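Local coordinates for protein phenolic acid decarboxylase (Sedimentibacter hydroxybenzoicus, PDB 7AE5) that catalyses the reversible, non-oxidative decarboxylation of 4-hydroxybenzoate and 3,4-dihydroxybenzoate under anaerobic conditions, with prenylated FMN and manganese as cofactors, at residues P328-L333 with V341-M346; I354-V359 with V392-L397; I384-D389 with M438-T443. All coordinates share one frame; numbering follows the deposited sequence.

Contact 1. Residues P328-L333 with V341-M346; sequences PLYKQL and VAVNAM
V343 pushes its CG2 methyl against the root of the Y330 side chain, lying 3.6 Å from Y330 CA and 3.8 Å from Y330 CB. Its own torsion accounts for this: CG1 is anti to the backbone N (chi1 174°), while CG2 stands beside that N and is the branch that meets both Y330 and L333. One helical turn after L329, L333 brings CD1 to 3.9 Å from V343 CG2, the two side chains crossing at about a right angle. The other methyl, CG1, faces L329, whose CB is 4.2 Å away, and the two branches of V343 thus serve different helix residues. L329 also extends past V343, its CD1 resting 3.7 Å from A345 CB.

In Y330, CG is anti to the backbone N (chi1 165°), and the ring lies beside the backbone at the start of the strand segment. Y330 CE1 comes 3.3 Å from V341 O, and Y330 CD1 lies 3.9 Å from A342 CA, an oblique approach. V341 O is hydrogen-bonded to Y91 OH, and F90 meets the Y330 ring edge-to-face. No hydrogen bond crosses between the segments; apolar side chains make the contact, together with the Y330 ring against the V341 carbonyl and A342 backbone.

Alternate strand residues V343 and A345 point toward the helix, which offers L329, Y330 and L333 from one side. With the segment axes 7.6 Å apart at their closest and 139° between their directions, this is a helix packed on the following strand, as in an alpha/beta layer: helix 323-336 against outermost strand 340-347 of the five-stranded mixed sheet in the UbiD C-terminal domain.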
loop_
_atom_site.group_PDB
_atom_site.type_symbol
_atom_site.label_atom_id
_atom_site.label_comp_id
_atom_site.label_asym_id
_atom_site.label_seq_id
_atom_site.Cartn_x
_atom_site.Cartn_y
_atom_site.Cartn_z
ATOM N N PRO C 328 22.712 -8.673 24.590
ATOM C CA PRO C 328 21.445 -8.964 25.284
ATOM C C PRO C 328 20.304 -9.300 24.341
ATOM O O PRO C 328 19.551 -10.242 24.612
ATOM C CB PRO C 328 21.173 -7.674 26.072
ATOM C CG PRO C 328 22.510 -7.060 26.250
ATOM C CD PRO C 328 23.244 -7.356 24.981
ATOM N N LEU C 329 20.159 -8.564 23.235
ATOM C CA LEU C 329 19.096 -8.873 22.283
ATOM C C LEU C 329 19.287 -10.257 21.678
ATOM O O LEU C 329 18.315 -10.994 21.473
ATOM C CB LEU C 329 19.044 -7.812 21.183
ATOM C CG LEU C 329 18.537 -6.429 21.592
ATOM C CD1 LEU C 329 18.741 -5.429 20.466
ATOM C CD2 LEU C 329 17.072 -6.499 21.991
ATOM N N TYR C 330 20.536 -10.627 21.384
ATOM C CA TYR C 330 20.810 -11.961 20.861
ATOM C C TYR C 330 20.388 -13.039 21.851
ATOM O O TYR C 330 19.822 -14.065 21.459
ATOM C CB TYR C 330 22.297 -12.089 20.520
ATOM C CG TYR C 330 22.767 -13.509 20.304
ATOM C CD1 TYR C 330 22.516 -14.172 19.109
ATOM C CD2 TYR C 330 23.470 -14.186 21.293
ATOM C CE1 TYR C 330 22.948 -15.471 18.909
ATOM C CE2 TYR C 330 23.905 -15.485 21.103
ATOM C CZ TYR C 330 23.642 -16.122 19.909
ATOM O OH TYR C 330 24.073 -17.415 19.716
ATOM N N LYS C 331 20.644 -12.818 23.142
ATOM C CA LYS C 331 20.279 -13.812 24.146
ATOM C C LYS C 331 18.766 -13.919 24.301
ATOM O O LYS C 331 18.238 -15.014 24.526
ATOM C CB LYS C 331 20.934 -13.475 25.484
ATOM C CG LYS C 331 22.424 -13.772 25.543
ATOM C CD LYS C 331 22.970 -13.536 26.941
ATOM C CE LYS C 331 24.456 -13.839 27.023
ATOM N NZ LYS C 331 24.784 -15.208 26.537
ATOM N N GLN C 332 18.050 -12.796 24.192
ATOM C CA GLN C 332 16.593 -12.844 24.276
ATOM C C GLN C 332 15.993 -13.565 23.076
ATOM O O GLN C 332 15.055 -14.356 23.228
ATOM C CB GLN C 332 16.019 -11.431 24.397
ATOM C CG GLN C 332 16.675 -10.585 25.476
ATOM C CD GLN C 332 16.118 -9.176 25.548
ATOM O OE1 GLN C 332 15.546 -8.672 24.584
ATOM N NE2 GLN C 332 16.298 -8.526 26.693
ATOM N N LEU C 333 16.516 -13.305 21.874
ATOM C CA LEU C 333 16.039 -14.023 20.695
ATOM C C LEU C 333 16.375 -15.506 20.783
ATOM O O LEU C 333 15.560 -16.359 20.412
ATOM C CB LEU C 333 16.647 -13.424 19.427
ATOM C CG LEU C 333 16.260 -12.005 19.006
ATOM C CD1 LEU C 333 16.597 -11.790 17.538
ATOM C CD2 LEU C 333 14.787 -11.743 19.260
ATOM N N VAL C 341 21.695 -16.910 14.661
ATOM C CA VAL C 341 23.146 -17.055 14.704
ATOM C C VAL C 341 23.811 -15.843 15.349
ATOM O O VAL C 341 24.725 -15.994 16.164
ATOM C CB VAL C 341 23.676 -17.306 13.276
ATOM C CG1 VAL C 341 25.190 -17.300 13.249
ATOM C CG2 VAL C 341 23.146 -18.630 12.747
ATOM N N ALA C 342 23.366 -14.634 15.010
ATOM C CA ALA C 342 23.964 -13.422 15.553
ATOM C C ALA C 342 23.002 -12.256 15.377
ATOM O O ALA C 342 22.158 -12.260 14.477
ATOM C CB ALA C 342 25.305 -13.106 14.880
ATOM N N VAL C 343 23.146 -11.259 16.247
ATOM C CA VAL C 343 22.367 -10.027 16.188
ATOM C C VAL C 343 23.341 -8.858 16.138
ATOM O O VAL C 343 24.198 -8.718 17.019
ATOM C CB VAL C 343 21.410 -9.890 17.383
ATOM C CG1 VAL C 343 20.724 -8.529 17.358
ATOM C CG2 VAL C 343 20.381 -11.008 17.367
ATOM N N ASN C 344 23.211 -8.028 15.105
ATOM C CA ASN C 344 23.993 -6.804 14.949
ATOM C C ASN C 344 23.038 -5.637 15.192
ATOM O O ASN C 344 22.305 -5.225 14.288
ATOM C CB ASN C 344 24.639 -6.746 13.564
ATOM C CG ASN C 344 25.270 -5.395 13.253
ATOM O OD1 ASN C 344 25.358 -4.515 14.108
ATOM N ND2 ASN C 344 25.728 -5.233 12.015
ATOM N N ALA C 345 23.052 -5.109 16.414
ATOM C CA ALA C 345 22.201 -3.993 16.812
ATOM C C ALA C 345 23.032 -2.759 17.154
ATOM O O ALA C 345 22.757 -2.055 18.128
ATOM C CB ALA C 345 21.315 -4.385 17.993
ATOM N N MET C 346 24.050 -2.479 16.344
ATOM C CA MET C 346 25.070 -1.487 16.665
ATOM C C MET C 346 24.749 -0.078 16.184
ATOM O O MET C 346 25.574 0.822 16.373
ATOM C CB MET C 346 26.414 -1.908 16.058
ATOM C CG MET C 346 26.921 -3.273 16.478
ATOM S SD MET C 346 28.563 -3.598 15.800
ATOM C CE MET C 346 28.516 -2.631 14.289
#

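Contact 2. Residues I354-V359 with V392-L397; sequences IISTKV and VDPFNL
Two torsions of I354 bring its branches onto P394 and L397: CG1 is anti to the carbonyl carbon and beside the backbone N (chi1 -45°), and CD1 continues in the extended direction from it (chi2 176°). The CD1 methyl therefore meets two partners, P394 O at 3.6 Å and L397 CD2 at 3.7 Å. The other branch, CG2, lies 3.8 Å from P394 CB. The I354 side chain crosses that of L397 at about a right angle but runs obliquely over the proline.

In S356 the hydroxyl sits between the backbone N and the carbonyl carbon (chi1 70°). There OG lies 3.8 Å from P394 CG, while S356 CB approaches V392 O to 3.5 Å. No direct hydrogen bond joins the segments; a water does so instead. It accepts from S356 OG at 2.9 Å and donates to V392 O at 2.6 Å, tying a strand side chain to the loop backbone two residues before P394.

The loop is shaped by its own bonds. D393 to N396 form a type I beta turn, and D393 OD1 accepts from F395 N at 3.0 Å, the donor standing above the carboxylate plane, which makes an Asx turn. P394 O, besides touching I354, is hydrogen-bonded to N344 ND2 of the outermost strand. L397 packs on L397 of a second subunit, so the hydrophobic patch begun by I354 leads to a subunit interface.

N396 then takes the N-cap position, its OD1 accepting from Q399 N. The whole is a strand covered by a turn-to-helix connection: an Asx turn within a type I turn, leading through an N-cap into helix 397-407 of the UbiD C-terminal domain.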
loop_
_atom_site.group_PDB
_atom_site.type_symbol
_atom_site.label_atom_id
_atom_site.label_comp_id
_atom_site.label_asym_id
_atom_site.label_seq_id
_atom_site.Cartn_x
_atom_site.Cartn_y
_atom_site.Cartn_z
ATOM N N ILE C 354 20.402 -5.947 12.345
ATOM C CA ILE C 354 20.593 -6.999 11.354
ATOM C C ILE C 354 20.733 -8.318 12.097
ATOM O O ILE C 354 21.640 -8.478 12.924
ATOM C CB ILE C 354 21.817 -6.739 10.462
ATOM C CG1 ILE C 354 21.841 -5.280 10.007
ATOM C CG2 ILE C 354 21.813 -7.678 9.264
ATOM C CD1 ILE C 354 23.061 -4.919 9.211
ATOM N N ILE C 355 19.837 -9.260 11.808
ATOM C CA ILE C 355 19.831 -10.575 12.439
ATOM C C ILE C 355 20.195 -11.616 11.393
ATOM O O ILE C 355 19.580 -11.669 10.321
ATOM C CB ILE C 355 18.464 -10.904 13.062
ATOM C CG1 ILE C 355 18.020 -9.802 14.020
ATOM C CG2 ILE C 355 18.511 -12.250 13.774
ATOM C CD1 ILE C 355 16.519 -9.751 14.218
ATOM N N SER C 356 21.186 -12.443 11.702
ATOM C CA SER C 356 21.467 -13.638 10.920
ATOM C C SER C 356 20.835 -14.836 11.608
ATOM O O SER C 356 20.932 -14.988 12.830
ATOM C CB SER C 356 22.972 -13.860 10.746
ATOM O OG SER C 356 23.587 -14.240 11.964
ATOM N N THR C 357 20.180 -15.683 10.823
ATOM C CA THR C 357 19.477 -16.814 11.400
ATOM C C THR C 357 19.383 -17.927 10.371
ATOM O O THR C 357 19.469 -17.696 9.162
ATOM C CB THR C 357 18.077 -16.414 11.878
ATOM O OG1 THR C 357 17.471 -17.512 12.573
ATOM C CG2 THR C 357 17.212 -16.025 10.692
ATOM N N LYS C 358 19.218 -19.145 10.875
ATOM C CA LYS C 358 18.781 -20.252 10.042
ATOM C C LYS C 358 17.263 -20.198 9.926
ATOM O O LYS C 358 16.565 -19.986 10.922
ATOM C CB LYS C 358 19.232 -21.586 10.635
ATOM C CG LYS C 358 19.201 -22.742 9.647
ATOM C CD LYS C 358 18.186 -23.800 10.050
ATOM C CE LYS C 358 18.180 -24.954 9.058
ATOM N NZ LYS C 358 19.492 -25.656 9.016
ATOM N N VAL C 359 16.753 -20.364 8.712
ATOM C CA VAL C 359 15.319 -20.279 8.459
ATOM C C VAL C 359 14.727 -21.669 8.671
ATOM O O VAL C 359 14.960 -22.581 7.874
ATOM C CB VAL C 359 15.025 -19.746 7.051
ATOM C CG1 VAL C 359 13.531 -19.526 6.862
ATOM C CG2 VAL C 359 15.783 -18.450 6.808
ATOM N N VAL C 392 25.672 -15.561 6.393
ATOM C CA VAL C 392 25.992 -14.158 6.164
ATOM C C VAL C 392 26.388 -13.521 7.487
ATOM O O VAL C 392 25.638 -13.588 8.469
ATOM C CB VAL C 392 24.803 -13.417 5.532
ATOM C CG1 VAL C 392 25.006 -11.909 5.629
ATOM C CG2 VAL C 392 24.624 -13.841 4.086
ATOM N N ASP C 393 27.562 -12.911 7.517
ATOM C CA ASP C 393 28.005 -12.153 8.679
ATOM C C ASP C 393 27.193 -10.868 8.766
ATOM O O ASP C 393 27.354 -9.992 7.907
ATOM C CB ASP C 393 29.503 -11.848 8.564
ATOM C CG ASP C 393 30.062 -11.121 9.782
ATOM O OD1 ASP C 393 29.304 -10.835 10.734
ATOM O OD2 ASP C 393 31.278 -10.832 9.783
ATOM N N PRO C 394 26.320 -10.704 9.767
ATOM C CA PRO C 394 25.509 -9.480 9.842
ATOM C C PRO C 394 26.294 -8.250 10.263
ATOM O O PRO C 394 25.732 -7.147 10.254
ATOM C CB PRO C 394 24.441 -9.839 10.880
ATOM C CG PRO C 394 25.141 -10.790 11.792
ATOM C CD PRO C 394 26.094 -11.587 10.925
ATOM N N PHE C 395 27.561 -8.402 10.641
ATOM C CA PHE C 395 28.425 -7.269 10.933
ATOM C C PHE C 395 29.238 -6.832 9.724
ATOM O O PHE C 395 29.830 -5.746 9.748
ATOM C CB PHE C 395 29.364 -7.611 12.095
ATOM C CG PHE C 395 28.647 -7.951 13.371
ATOM C CD1 PHE C 395 28.275 -6.956 14.260
ATOM C CD2 PHE C 395 28.334 -9.267 13.675
ATOM C CE1 PHE C 395 27.610 -7.268 15.432
ATOM C CE2 PHE C 395 27.671 -9.584 14.844
ATOM C CZ PHE C 395 27.307 -8.584 15.724
ATOM N N ASN C 396 29.286 -7.654 8.677
ATOM C CA ASN C 396 29.946 -7.310 7.421
ATOM C C ASN C 396 28.888 -6.680 6.524
ATOM O O ASN C 396 28.147 -7.366 5.820
ATOM C CB ASN C 396 30.575 -8.545 6.789
ATOM C CG ASN C 396 31.429 -8.219 5.575
ATOM O OD1 ASN C 396 31.048 -7.412 4.726
ATOM N ND2 ASN C 396 32.591 -8.852 5.488
ATOM N N LEU C 397 28.814 -5.346 6.558
ATOM C CA LEU C 397 27.772 -4.645 5.819
ATOM C C LEU C 397 27.892 -4.869 4.315
ATOM O O LEU C 397 26.887 -4.806 3.597
ATOM C CB LEU C 397 27.819 -3.155 6.152
ATOM C CG LEU C 397 27.541 -2.840 7.623
ATOM C CD1 LEU C 397 27.464 -1.341 7.867
ATOM C CD2 LEU C 397 26.253 -3.520 8.055
HETATM O O HOH W 1 25.769 -15.395 10.376
#

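Contact 3. Residues I384-D389 with M438-T443; sequences IVIVVD and MIIDAT. With RB (rubidium ion), chain Q.
V385 and V387 each donate a backbone N-H to the neighbouring strand, V385 N to M438 O at 2.9 Å and V387 N to I440 O at 3.0 Å, while I440 N returns a bond to V385 O at 2.8 Å. Among the side chains, I384 and M438 lie side by side, pointing the same way; the methionine, bent at its last torsion (chi3 5°), puts CE 3.6 Å from I384 CG1. I386 and I440 pair likewise on that face, where L404 of helix 397-407 covers both.

The segments are adjacent parallel strands within the five-stranded mixed sheet of the UbiD C-terminal domain, the axes of the two strand segments 12° apart in direction. V385, V387 and I439 line the other face; helix 364-372 lies over V387 and I439.

Past the regular pairing, D389 OD1 lies 3.4 Å from T443 CB. A water accepts from D389 N and donates to D389 OD2 and A442 O; OD2 is also hydrogen-bonded to T444 OG1. An alanine at D389 would probably deprive this water of one acceptor and T444 OG1 of its carboxylate partner, loosening the link between the two strand ends.

Farther out, D441 OD1 accepts from T443 N in an Asx turn. D441 O and T443 O each bind the rubidium ion at 2.5 Å; a water, R407 O and D413 OD1 are among its other ligands.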
loop_
_atom_site.group_PDB
_atom_site.type_symbol
_atom_site.label_atom_id
_atom_site.label_comp_id
_atom_site.label_asym_id
_atom_site.label_seq_id
_atom_site.Cartn_x
_atom_site.Cartn_y
_atom_site.Cartn_z
ATOM N N ILE C 384 14.426 -0.381 11.793
ATOM C CA ILE C 384 14.806 -1.064 10.563
ATOM C C ILE C 384 15.442 -2.392 10.941
ATOM O O ILE C 384 16.497 -2.420 11.588
ATOM C CB ILE C 384 15.762 -0.216 9.710
ATOM C CG1 ILE C 384 15.102 1.121 9.367
ATOM C CG2 ILE C 384 16.148 -0.967 8.443
ATOM C CD1 ILE C 384 16.008 2.088 8.643
ATOM N N VAL C 385 14.803 -3.488 10.540
ATOM C CA VAL C 385 15.228 -4.834 10.906
ATOM C C VAL C 385 15.482 -5.620 9.628
ATOM O O VAL C 385 14.553 -5.861 8.846
ATOM C CB VAL C 385 14.183 -5.541 11.783
ATOM C CG1 VAL C 385 14.672 -6.926 12.180
ATOM C CG2 VAL C 385 13.870 -4.704 13.011
ATOM N N ILE C 386 16.732 -6.025 9.424
ATOM C CA ILE C 386 17.141 -6.823 8.275
ATOM C C ILE C 386 17.503 -8.214 8.772
ATOM O O ILE C 386 18.286 -8.355 9.719
ATOM C CB ILE C 386 18.327 -6.182 7.533
ATOM C CG1 ILE C 386 18.008 -4.732 7.163
ATOM C CG2 ILE C 386 18.686 -6.993 6.297
ATOM C CD1 ILE C 386 19.224 -3.919 6.792
ATOM N N VAL C 387 16.938 -9.237 8.138
ATOM C CA VAL C 387 17.212 -10.628 8.480
ATOM C C VAL C 387 17.957 -11.271 7.319
ATOM O O VAL C 387 17.508 -11.202 6.170
ATOM C CB VAL C 387 15.924 -11.403 8.802
ATOM C CG1 VAL C 387 16.267 -12.774 9.355
ATOM C CG2 VAL C 387 15.073 -10.624 9.793
ATOM N N VAL C 388 19.094 -11.895 7.622
ATOM C CA VAL C 388 19.931 -12.544 6.624
ATOM C C VAL C 388 20.121 -14.005 7.023
ATOM O O VAL C 388 19.791 -14.420 8.135
ATOM C CB VAL C 388 21.290 -11.838 6.457
ATOM C CG1 VAL C 388 21.088 -10.383 6.045
ATOM C CG2 VAL C 388 22.087 -11.922 7.751
ATOM N N ASP C 389 20.669 -14.784 6.093
ATOM C CA ASP C 389 20.828 -16.213 6.314
ATOM C C ASP C 389 21.962 -16.490 7.299
ATOM O O ASP C 389 22.711 -15.598 7.709
ATOM C CB ASP C 389 21.087 -16.941 4.996
ATOM C CG ASP C 389 19.872 -16.967 4.094
ATOM O OD1 ASP C 389 18.796 -17.396 4.564
ATOM O OD2 ASP C 389 19.995 -16.571 2.914
ATOM N N MET C 438 10.044 -1.107 9.674
ATOM C CA MET C 438 10.409 -1.682 8.386
ATOM C C MET C 438 11.144 -2.992 8.620
ATOM O O MET C 438 12.229 -3.004 9.210
ATOM C CB MET C 438 11.272 -0.721 7.562
ATOM C CG MET C 438 11.337 -1.097 6.090
ATOM S SD MET C 438 12.462 -0.109 5.081
ATOM C CE MET C 438 13.250 0.915 6.315
ATOM N N ILE C 439 10.547 -4.088 8.164
ATOM C CA ILE C 439 11.149 -5.414 8.224
ATOM C C ILE C 439 11.577 -5.800 6.817
ATOM O O ILE C 439 10.780 -5.711 5.875
ATOM C CB ILE C 439 10.173 -6.453 8.804
ATOM C CG1 ILE C 439 9.714 -6.044 10.202
ATOM C CG2 ILE C 439 10.811 -7.831 8.828
ATOM C CD1 ILE C 439 8.627 -6.942 10.755
ATOM N N ILE C 440 12.827 -6.228 6.673
ATOM C CA ILE C 440 13.382 -6.623 5.383
ATOM C C ILE C 440 13.843 -8.069 5.495
ATOM O O ILE C 440 14.741 -8.381 6.287
ATOM C CB ILE C 440 14.540 -5.709 4.953
ATOM C CG1 ILE C 440 14.071 -4.256 4.876
ATOM C CG2 ILE C 440 15.097 -6.148 3.609
ATOM C CD1 ILE C 440 15.176 -3.282 4.553
ATOM N N ASP C 441 13.233 -8.950 4.702
ATOM C CA ASP C 441 13.554 -10.375 4.725
ATOM C C ASP C 441 14.547 -10.678 3.603
ATOM O O ASP C 441 14.191 -11.141 2.513
ATOM C CB ASP C 441 12.280 -11.212 4.613
ATOM C CG ASP C 441 12.565 -12.696 4.466
ATOM O OD1 ASP C 441 13.657 -13.136 4.882
ATOM O OD2 ASP C 441 11.694 -13.426 3.944
ATOM N N ALA C 442 15.828 -10.430 3.900
ATOM C CA ALA C 442 16.933 -10.707 2.988
ATOM C C ALA C 442 17.388 -12.160 3.043
ATOM O O ALA C 442 18.572 -12.443 2.816
ATOM C CB ALA C 442 18.110 -9.774 3.282
ATOM N N THR C 443 16.485 -13.088 3.342
ATOM C CA THR C 443 16.837 -14.497 3.394
ATOM C C THR C 443 16.350 -15.237 2.154
ATOM O O THR C 443 15.437 -14.791 1.435
ATOM C CB THR C 443 16.272 -15.169 4.651
ATOM O OG1 THR C 443 14.845 -15.259 4.553
ATOM C CG2 THR C 443 16.658 -14.385 5.895
HETATM RB RB RB Q . 13.822 -13.000 0.956
HETATM O O HOH W 2 20.947 -13.905 3.401
HETATM O O HOH W 3 12.313 -14.722 1.834
#

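How the contacts relate
Following the chain, contact 1 closes first, a short loop that folds helix 323-336 back on strand 340-347. Strand 352-357 then pairs antiparallel with 340-347, N344 N meeting I354 O, and opens contact 2. Before contact 2 closes, the chain passes through helices and returns as strand 384-388, parallel to 352-357: a beta-alpha-beta crossover, with I355 N and O meeting I386 O and V388 N. Contact 3 opens there, and its partner 438-443 comes after 392-397, so contacts 2 and 3 cross, whereas contact 1 precedes both in series. Together they join four of the five strands, helix 323-336 and the loop entering helix 397-407.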